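V-type ATPase 116 kDa subunit (Meiothermus ruber, PDB 3RRK) is the homologue of subunit a in a rotary V-type ATPase, and this cytoplasmic N-terminal part probably serves the stator that couples ATPase activity to proton transport. Local coordinates at residues A[61-73]-A[263-275]. Sequence-based numbering, arbitrary orientation.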
ATOM      1  N   GLU A  61      -3.277 -17.882 -18.729  1.00 43.90           N
ATOM      2  CA  GLU A  61      -4.210 -16.776 -18.951  1.00 46.20           C
ATOM      3  C   GLU A  61      -4.799 -16.268 -17.631  1.00 45.79           C
ATOM      4  O   GLU A  61      -4.864 -15.059 -17.393  1.00 48.09           O
ATOM      5  CB  GLU A  61      -5.323 -17.184 -19.934  1.00 53.60           C
ATOM      6  CG  GLU A  61      -4.820 -17.560 -21.343  1.00 61.46           C
ATOM      7  CD  GLU A  61      -5.838 -18.332 -22.195  1.00 71.60           C
ATOM      8  OE1 GLU A  61      -7.012 -18.486 -21.776  1.00 76.20           O
ATOM      9  OE2 GLU A  61      -5.453 -18.806 -23.287  1.00 69.86           O
ATOM     10  N   LEU A  62      -5.218 -17.195 -16.766  1.00 51.64           N
ATOM     11  CA  LEU A  62      -5.734 -16.831 -15.457  1.00 45.12           C
ATOM     12  C   LEU A  62      -4.705 -15.978 -14.725  1.00 48.53           C
ATOM     13  O   LEU A  62      -5.044 -14.905 -14.232  1.00 52.08           O
ATOM     14  CB  LEU A  62      -6.104 -18.073 -14.638  1.00 45.93           C
ATOM     15  CG  LEU A  62      -6.462 -17.880 -13.146  1.00 47.14           C
ATOM     16  CD1 LEU A  62      -7.497 -16.758 -12.926  1.00 42.44           C
ATOM     17  CD2 LEU A  62      -6.940 -19.193 -12.492  1.00 41.83           C
ATOM     18  N   LYS A  63      -3.451 -16.441 -14.673  1.00 40.10           N
ATOM     19  CA  LYS A  63      -2.420 -15.704 -13.953  1.00 41.40           C
ATOM     20  C   LYS A  63      -2.276 -14.296 -14.518  1.00 46.47           C
ATOM     21  O   LYS A  63      -2.141 -13.340 -13.759  1.00 61.95           O
ATOM     22  CB  LYS A  63      -1.071 -16.432 -13.969  1.00 56.48           C
ATOM     23  CG  LYS A  63      -1.015 -17.733 -13.179  1.00 79.85           C
ATOM     24  CD  LYS A  63      -0.880 -17.513 -11.671  1.00 96.55           C
ATOM     25  CE  LYS A  63       0.586 -17.502 -11.232  1.00106.23           C
ATOM     26  NZ  LYS A  63       0.742 -17.325  -9.749  1.00110.10           N
ATOM     27  N   ARG A  64      -2.309 -14.156 -15.842  1.00 43.53           N
ATOM     28  CA  ARG A  64      -2.186 -12.826 -16.465  1.00 48.47           C
ATOM     29  C   ARG A  64      -3.376 -11.906 -16.180  1.00 48.63           C
ATOM     30  O   ARG A  64      -3.198 -10.684 -16.023  1.00 45.41           O
ATOM     31  CB  ARG A  64      -1.884 -12.920 -17.978  1.00 40.74           C
ATOM     32  CG  ARG A  64      -0.556 -13.646 -18.264  1.00 38.68           C
ATOM     33  CD  ARG A  64      -0.436 -14.147 -19.703  1.00 40.27           C
ATOM     34  NE  ARG A  64      -0.824 -13.118 -20.663  1.00 45.21           N
ATOM     35  CZ  ARG A  64      -0.938 -13.341 -21.964  1.00 48.60           C
ATOM     36  NH1 ARG A  64      -0.696 -14.553 -22.445  1.00 47.36           N
ATOM     37  NH2 ARG A  64      -1.287 -12.358 -22.778  1.00 45.43           N
ATOM     38  N   TRP A  65      -4.579 -12.482 -16.093  1.00 48.74           N
ATOM     39  CA  TRP A  65      -5.761 -11.682 -15.757  1.00 48.06           C
ATOM     40  C   TRP A  65      -5.729 -11.211 -14.308  1.00 45.34           C
ATOM     41  O   TRP A  65      -6.173 -10.108 -13.994  1.00 46.91           O
ATOM     42  CB  TRP A  65      -7.051 -12.449 -16.042  1.00 46.34           C
ATOM     43  CG  TRP A  65      -7.499 -12.406 -17.452  1.00 45.58           C
ATOM     44  CD1 TRP A  65      -7.559 -13.455 -18.323  1.00 53.62           C
ATOM     45  CD2 TRP A  65      -7.942 -11.253 -18.180  1.00 44.63           C
ATOM     46  NE1 TRP A  65      -8.024 -13.030 -19.547  1.00 52.86           N
ATOM     47  CE2 TRP A  65      -8.273 -11.682 -19.486  1.00 48.90           C
ATOM     48  CE3 TRP A  65      -8.099  -9.898 -17.852  1.00 48.59           C
ATOM     49  CZ2 TRP A  65      -8.743 -10.809 -20.469  1.00 46.58           C
ATOM     50  CZ3 TRP A  65      -8.578  -9.031 -18.824  1.00 46.40           C
ATOM     51  CH2 TRP A  65      -8.895  -9.493 -20.121  1.00 50.55           C
ATOM     52  N   GLU A  66      -5.200 -12.060 -13.431  1.00 43.28           N
ATOM     53  CA  GLU A  66      -5.010 -11.689 -12.034  1.00 50.75           C
ATOM     54  C   GLU A  66      -4.014 -10.537 -11.903  1.00 53.13           C
ATOM     55  O   GLU A  66      -4.188  -9.644 -11.079  1.00 57.05           O
ATOM     56  CB  GLU A  66      -4.546 -12.887 -11.226  1.00 47.37           C
ATOM     57  CG  GLU A  66      -5.597 -13.978 -11.077  1.00 57.50           C
ATOM     58  CD  GLU A  66      -5.085 -15.180 -10.301  1.00 64.68           C
ATOM     59  OE1 GLU A  66      -3.895 -15.542 -10.505  1.00 57.13           O
ATOM     60  OE2 GLU A  66      -5.873 -15.748  -9.493  1.00 66.73           O
ATOM     61  N   ALA A  67      -2.981 -10.565 -12.739  1.00 49.29           N
ATOM     62  CA  ALA A  67      -1.966  -9.512 -12.774  1.00 44.98           C
ATOM     63  C   ALA A  67      -2.592  -8.212 -13.279  1.00 48.99           C
ATOM     64  O   ALA A  67      -2.317  -7.134 -12.746  1.00 49.59           O
ATOM     65  CB  ALA A  67      -0.772  -9.937 -13.658  1.00 35.94           C
ATOM     66  N   VAL A  68      -3.440  -8.313 -14.302  1.00 45.35           N
ATOM     67  CA  VAL A  68      -4.243  -7.163 -14.699  1.00 51.54           C
ATOM     68  C   VAL A  68      -5.085  -6.627 -13.532  1.00 50.46           C
ATOM     69  O   VAL A  68      -5.086  -5.433 -13.262  1.00 56.71           O
ATOM     70  CB  VAL A  68      -5.174  -7.465 -15.873  1.00 57.98           C
ATOM     71  CG1 VAL A  68      -5.974  -6.227 -16.209  1.00 50.49           C
ATOM     72  CG2 VAL A  68      -4.396  -7.941 -17.082  1.00 36.46           C
ATOM     73  N   VAL A  69      -5.777  -7.504 -12.818  1.00 50.73           N
ATOM     74  CA  VAL A  69      -6.571  -7.041 -11.682  1.00 56.77           C
ATOM     75  C   VAL A  69      -5.698  -6.288 -10.675  1.00 54.61           C
ATOM     76  O   VAL A  69      -6.010  -5.180 -10.249  1.00 57.23           O
ATOM     77  CB  VAL A  69      -7.293  -8.202 -10.959  1.00 55.84           C
ATOM     78  CG1 VAL A  69      -7.734  -7.766  -9.568  1.00 50.18           C
ATOM     79  CG2 VAL A  69      -8.474  -8.707 -11.780  1.00 57.02           C
ATOM     80  N   SER A  70      -4.596  -6.901 -10.292  1.00 50.14           N
ATOM     81  CA  SER A  70      -3.724  -6.317  -9.283  1.00 47.80           C
ATOM     82  C   SER A  70      -3.065  -4.996  -9.726  1.00 52.43           C
ATOM     83  O   SER A  70      -2.964  -4.062  -8.949  1.00 56.17           O
ATOM     84  CB  SER A  70      -2.688  -7.350  -8.860  1.00 51.00           C
ATOM     85  OG  SER A  70      -1.467  -6.728  -8.534  1.00 72.02           O
ATOM     86  N   GLN A  71      -2.640  -4.908 -10.981  1.00 45.42           N
ATOM     87  CA  GLN A  71      -2.017  -3.676 -11.476  1.00 47.80           C
ATOM     88  C   GLN A  71      -2.987  -2.513 -11.633  1.00 53.66           C
ATOM     89  O   GLN A  71      -2.619  -1.355 -11.428  1.00 52.91           O
ATOM     90  CB  GLN A  71      -1.328  -3.913 -12.816  1.00 48.84           C
ATOM     91  CG  GLN A  71      -0.040  -4.685 -12.756  1.00 51.77           C
ATOM     92  CD  GLN A  71       0.326  -5.286 -14.110  1.00 73.00           C
ATOM     93  OE1 GLN A  71       0.835  -6.404 -14.176  1.00 90.48           O
ATOM     94  NE2 GLN A  71       0.061  -4.554 -15.194  1.00 69.44           N
ATOM     95  N   ALA A  72      -4.217  -2.812 -12.038  1.00 53.15           N
ATOM     96  CA  ALA A  72      -5.227  -1.770 -12.129  1.00 50.25           C
ATOM     97  C   ALA A  72      -5.597  -1.268 -10.726  1.00 51.25           C
ATOM     98  O   ALA A  72      -5.677  -0.062 -10.506  1.00 43.32           O
ATOM     99  CB  ALA A  72      -6.451  -2.263 -12.883  1.00 47.36           C
ATOM    100  N   GLU A  73      -5.811  -2.182  -9.778  1.00 50.43           N
ATOM    101  CA  GLU A  73      -6.073  -1.760  -8.400  1.00 58.12           C
ATOM    102  C   GLU A  73      -4.962  -0.852  -7.904  1.00 55.78           C
ATOM    103  O   GLU A  73      -5.204   0.258  -7.450  1.00 65.99           O
ATOM    104  CB  GLU A  73      -6.236  -2.952  -7.458  1.00 59.21           C
ATOM    105  CG  GLU A  73      -7.646  -3.548  -7.501  1.00 78.21           C
ATOM    106  CD  GLU A  73      -7.817  -4.818  -6.651  1.00 83.00           C
ATOM    107  OE1 GLU A  73      -6.808  -5.343  -6.109  1.00 83.65           O
ATOM    108  OE2 GLU A  73      -8.974  -5.292  -6.535  1.00 72.19           O
ATOM    109  N   LEU A 263     -10.687  -1.790 -17.273  1.00 62.43           N
ATOM    110  CA  LEU A 263      -9.762  -2.919 -17.285  1.00 57.65           C
ATOM    111  C   LEU A 263      -9.991  -3.770 -16.049  1.00 56.61           C
ATOM    112  O   LEU A 263     -10.075  -4.996 -16.116  1.00 54.57           O
ATOM    113  CB  LEU A 263      -8.309  -2.416 -17.286  1.00 51.35           C
ATOM    114  CG  LEU A 263      -7.877  -1.785 -18.613  1.00 54.22           C
ATOM    115  CD1 LEU A 263      -6.765  -0.746 -18.425  1.00 50.56           C
ATOM    116  CD2 LEU A 263      -7.514  -2.858 -19.642  1.00 44.53           C
ATOM    117  N   TRP A 264     -10.086  -3.098 -14.912  1.00 46.75           N
ATOM    118  CA  TRP A 264     -10.285  -3.776 -13.662  1.00 44.61           C
ATOM    119  C   TRP A 264     -11.539  -4.622 -13.767  1.00 54.28           C
ATOM    120  O   TRP A 264     -11.563  -5.811 -13.405  1.00 49.65           O
ATOM    121  CB  TRP A 264     -10.437  -2.746 -12.552  1.00 53.17           C
ATOM    122  CG  TRP A 264     -10.673  -3.360 -11.211  1.00 59.66           C
ATOM    123  CD1 TRP A 264      -9.731  -3.867 -10.364  1.00 58.40           C
ATOM    124  CD2 TRP A 264     -11.941  -3.536 -10.559  1.00 69.33           C
ATOM    125  NE1 TRP A 264     -10.329  -4.346  -9.226  1.00 69.41           N
ATOM    126  CE2 TRP A 264     -11.683  -4.163  -9.319  1.00 69.69           C
ATOM    127  CE3 TRP A 264     -13.263  -3.219 -10.902  1.00 67.23           C
ATOM    128  CZ2 TRP A 264     -12.706  -4.481  -8.416  1.00 61.80           C
ATOM    129  CZ3 TRP A 264     -14.277  -3.537 -10.001  1.00 63.13           C
ATOM    130  CH2 TRP A 264     -13.991  -4.161  -8.775  1.00 58.43           C
ATOM    131  N   THR A 265     -12.582  -3.998 -14.297  1.00 53.48           N
ATOM    132  CA  THR A 265     -13.874  -4.626 -14.382  1.00 49.64           C
ATOM    133  C   THR A 265     -13.809  -5.875 -15.256  1.00 59.01           C
ATOM    134  O   THR A 265     -14.136  -6.983 -14.817  1.00 66.82           O
ATOM    135  CB  THR A 265     -14.902  -3.623 -14.879  1.00 52.77           C
ATOM    136  OG1 THR A 265     -14.964  -2.548 -13.941  1.00 57.43           O
ATOM    137  CG2 THR A 265     -16.273  -4.255 -14.992  1.00 45.55           C
ATOM    138  N   ARG A 266     -13.360  -5.720 -16.487  1.00 59.28           N
ATOM    139  CA  ARG A 266     -13.236  -6.886 -17.348  1.00 61.11           C
ATOM    140  C   ARG A 266     -12.413  -8.005 -16.684  1.00 64.47           C
ATOM    141  O   ARG A 266     -12.767  -9.185 -16.781  1.00 59.89           O
ATOM    142  CB  ARG A 266     -12.642  -6.473 -18.688  1.00 58.06           C
ATOM    143  CG  ARG A 266     -12.108  -7.604 -19.531  1.00 57.58           C
ATOM    144  CD  ARG A 266     -13.207  -8.408 -20.171  1.00 47.83           C
ATOM    145  NE  ARG A 266     -12.672  -9.464 -21.029  1.00 54.07           N
ATOM    146  CZ  ARG A 266     -12.135  -9.256 -22.233  1.00 60.90           C
ATOM    147  NH1 ARG A 266     -12.040  -8.016 -22.735  1.00 53.02           N
ATOM    148  NH2 ARG A 266     -11.680 -10.292 -22.933  1.00 55.91           N
ATOM    149  N   ALA A 267     -11.333  -7.631 -15.994  1.00 57.93           N
ATOM    150  CA  ALA A 267     -10.426  -8.616 -15.410  1.00 56.20           C
ATOM    151  C   ALA A 267     -11.010  -9.311 -14.184  1.00 57.81           C
ATOM    152  O   ALA A 267     -10.860 -10.513 -14.029  1.00 60.08           O
ATOM    153  CB  ALA A 267      -9.050  -8.005 -15.105  1.00 51.67           C
ATOM    154  N   LYS A 268     -11.671  -8.564 -13.311  1.00 61.23           N
ATOM    155  CA  LYS A 268     -12.400  -9.191 -12.205  1.00 60.48           C
ATOM    156  C   LYS A 268     -13.296 -10.320 -12.697  1.00 60.55           C
ATOM    157  O   LYS A 268     -13.281 -11.411 -12.122  1.00 72.48           O
ATOM    158  CB  LYS A 268     -13.224  -8.165 -11.437  1.00 64.56           C
ATOM    159  CG  LYS A 268     -12.429  -7.464 -10.336  1.00 71.59           C
ATOM    160  CD  LYS A 268     -12.043  -8.468  -9.270  1.00 79.88           C
ATOM    161  CE  LYS A 268     -12.111  -7.880  -7.870  1.00 85.49           C
ATOM    162  NZ  LYS A 268     -11.310  -8.687  -6.899  1.00 88.58           N
ATOM    163  N   ASP A 269     -14.050 -10.077 -13.769  1.00 48.01           N
ATOM    164  CA  ASP A 269     -14.941 -11.102 -14.317  1.00 57.16           C
ATOM    165  C   ASP A 269     -14.181 -12.232 -14.954  1.00 67.31           C
ATOM    166  O   ASP A 269     -14.632 -13.385 -14.926  1.00 72.28           O
ATOM    167  CB  ASP A 269     -15.896 -10.538 -15.375  1.00 70.04           C
ATOM    168  CG  ASP A 269     -16.722  -9.386 -14.861  1.00 92.60           C
ATOM    169  OD1 ASP A 269     -16.925  -9.296 -13.625  1.00 96.17           O
ATOM    170  OD2 ASP A 269     -17.157  -8.566 -15.700  1.00103.59           O
ATOM    171  N   GLU A 270     -13.050 -11.895 -15.570  1.00 58.93           N
ATOM    172  CA  GLU A 270     -12.273 -12.893 -16.273  1.00 58.88           C
ATOM    173  C   GLU A 270     -11.731 -13.904 -15.278  1.00 61.66           C
ATOM    174  O   GLU A 270     -11.784 -15.117 -15.507  1.00 67.14           O
ATOM    175  CB  GLU A 270     -11.151 -12.238 -17.065  1.00 55.97           C
ATOM    176  CG  GLU A 270     -11.637 -11.651 -18.356  1.00 51.89           C
ATOM    177  CD  GLU A 270     -12.052 -12.726 -19.327  1.00 63.46           C
ATOM    178  OE1 GLU A 270     -11.842 -13.912 -19.015  1.00 63.80           O
ATOM    179  OE2 GLU A 270     -12.584 -12.398 -20.400  1.00 75.19           O
ATOM    180  N   VAL A 271     -11.254 -13.396 -14.152  1.00 51.34           N
ATOM    181  CA  VAL A 271     -10.723 -14.244 -13.104  1.00 58.84           C
ATOM    182  C   VAL A 271     -11.801 -15.178 -12.520  1.00 61.05           C
ATOM    183  O   VAL A 271     -11.590 -16.391 -12.411  1.00 60.36           O
ATOM    184  CB  VAL A 271     -10.046 -13.395 -12.028  1.00 52.86           C
ATOM    185  CG1 VAL A 271      -9.751 -14.224 -10.812  1.00 52.05           C
ATOM    186  CG2 VAL A 271      -8.762 -12.755 -12.603  1.00 40.74           C
ATOM    187  N   ALA A 272     -12.963 -14.623 -12.197  1.00 53.11           N
ATOM    188  CA  ALA A 272     -14.084 -15.426 -11.709  1.00 53.69           C
ATOM    189  C   ALA A 272     -14.443 -16.527 -12.686  1.00 66.41           C
ATOM    190  O   ALA A 272     -14.736 -17.662 -12.301  1.00 71.00           O
ATOM    191  CB  ALA A 272     -15.302 -14.547 -11.442  1.00 36.68           C
ATOM    192  N   ARG A 273     -14.429 -16.178 -13.959  1.00 69.41           N
ATOM    193  CA  ARG A 273     -14.812 -17.110 -14.998  1.00 75.18           C
ATOM    194  C   ARG A 273     -13.818 -18.265 -15.030  1.00 72.32           C
ATOM    195  O   ARG A 273     -14.206 -19.429 -15.049  1.00 83.55           O
ATOM    196  CB  ARG A 273     -14.858 -16.369 -16.330  1.00 87.93           C
ATOM    197  CG  ARG A 273     -15.157 -17.194 -17.556  1.00 97.94           C
ATOM    198  CD  ARG A 273     -15.266 -16.259 -18.753  1.00111.11           C
ATOM    199  NE  ARG A 273     -16.025 -15.058 -18.397  1.00119.21           N
ATOM    200  CZ  ARG A 273     -15.967 -13.903 -19.055  1.00123.49           C
ATOM    201  NH1 ARG A 273     -15.180 -13.771 -20.116  1.00124.31           N
ATOM    202  NH2 ARG A 273     -16.691 -12.869 -18.643  1.00122.52           N
ATOM    203  N   TYR A 274     -12.532 -17.940 -15.006  1.00 72.77           N
ATOM    204  CA  TYR A 274     -11.498 -18.964 -15.025  1.00 58.82           C
ATOM    205  C   TYR A 274     -11.499 -19.807 -13.772  1.00 53.73           C
ATOM    206  O   TYR A 274     -11.378 -21.021 -13.848  1.00 60.49           O
ATOM    207  CB  TYR A 274     -10.108 -18.344 -15.207  1.00 59.06           C
ATOM    208  CG  TYR A 274      -9.733 -18.106 -16.644  1.00 57.33           C
ATOM    209  CD1 TYR A 274      -8.967 -19.026 -17.348  1.00 59.01           C
ATOM    210  CD2 TYR A 274     -10.158 -16.970 -17.301  1.00 46.91           C
ATOM    211  CE1 TYR A 274      -8.630 -18.804 -18.673  1.00 62.35           C
ATOM    212  CE2 TYR A 274      -9.834 -16.743 -18.612  1.00 54.20           C
ATOM    213  CZ  TYR A 274      -9.070 -17.654 -19.297  1.00 60.82           C
ATOM    214  OH  TYR A 274      -8.750 -17.397 -20.611  1.00 58.28           O
ATOM    215  N   LYS A 275     -11.605 -19.170 -12.614  1.00 50.31           N
ATOM    216  CA  LYS A 275     -11.613 -19.921 -11.361  1.00 57.75           C
ATOM    217  C   LYS A 275     -12.828 -20.859 -11.289  1.00 64.65           C
ATOM    218  O   LYS A 275     -12.687 -22.049 -10.986  1.00 62.43           O
ATOM    219  CB  LYS A 275     -11.539 -18.996 -10.134  1.00 57.70           C
ATOM    220  CG  LYS A 275     -10.146 -18.405  -9.868  1.00 68.43           C
ATOM    221  CD  LYS A 275      -9.968 -17.973  -8.405  1.00 80.02           C
ATOM    222  CE  LYS A 275      -8.717 -17.119  -8.178  1.00 89.53           C
ATOM    223  NZ  LYS A 275      -7.425 -17.885  -8.102  1.00 93.79           N
TER
HETATM  224  O   HOH W   1      -8.743 -14.640 -21.954  1.00 57.28           O
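Trp65, the residue most deeply engaged, lays its indole over Glu270 of the opposing helix. Glu270 CG, set beside the backbone N by chi1, lies over the centre of the six-membered ring in a CH-pi contact, 3.6 Å from its centroid, and a bend at chi2 (-69°) stacks the carboxylate nearly parallel to the indole. Near the ring plane, CB of Ala267 fills the edge at CE3, while the Arg266 guanidinium has one face over CH2 of Trp65, its plane turned well away from that of the ring. Within its helix Arg266 NE donates nearly linearly, in the guanidinium plane, to the anti lone pair of Glu270 OE2, and its NH1 reaches the carbonyls of Gly92 and Phe90; NH1 of the poorly ordered Arg273 also lies at salt-bridge distance from Glu270 OE2. Leu94 of helix 94-138 also touches Trp65.

Tyr274 continues the row. Its ring lies obliquely beside the indole, and CB packs on Leu62 CD1 at 3.8 Å. The phenol OH points at Glu61 OE1, modelled too close for its distance to be trusted, and a water bridges this hydroxyl to Trp65 NE1. Leu62 also sends CD1 to CG1 of Val271, 4.0 Å away.

At the other end Val69 pushes CG2 between Ala267 and Val271, and Trp264 NE1 donates in its ring plane to Glu73 OE2 at 3.2 Å, on the anti side but 28° out of the carboxylate plane. Along one flank, a salt bridge joins Lys275 NZ to Glu66 OE2 at 3.0 Å.

With Trp65, Val69 and Val271 each a knob in a hole of the facing helix, and axes 8.5 Å apart at 145°, this is antiparallel knobs-into-holes packing, joining helices 56-79 and 224-281 near the lobe whose sheet contains strands 15-21 and 310-313.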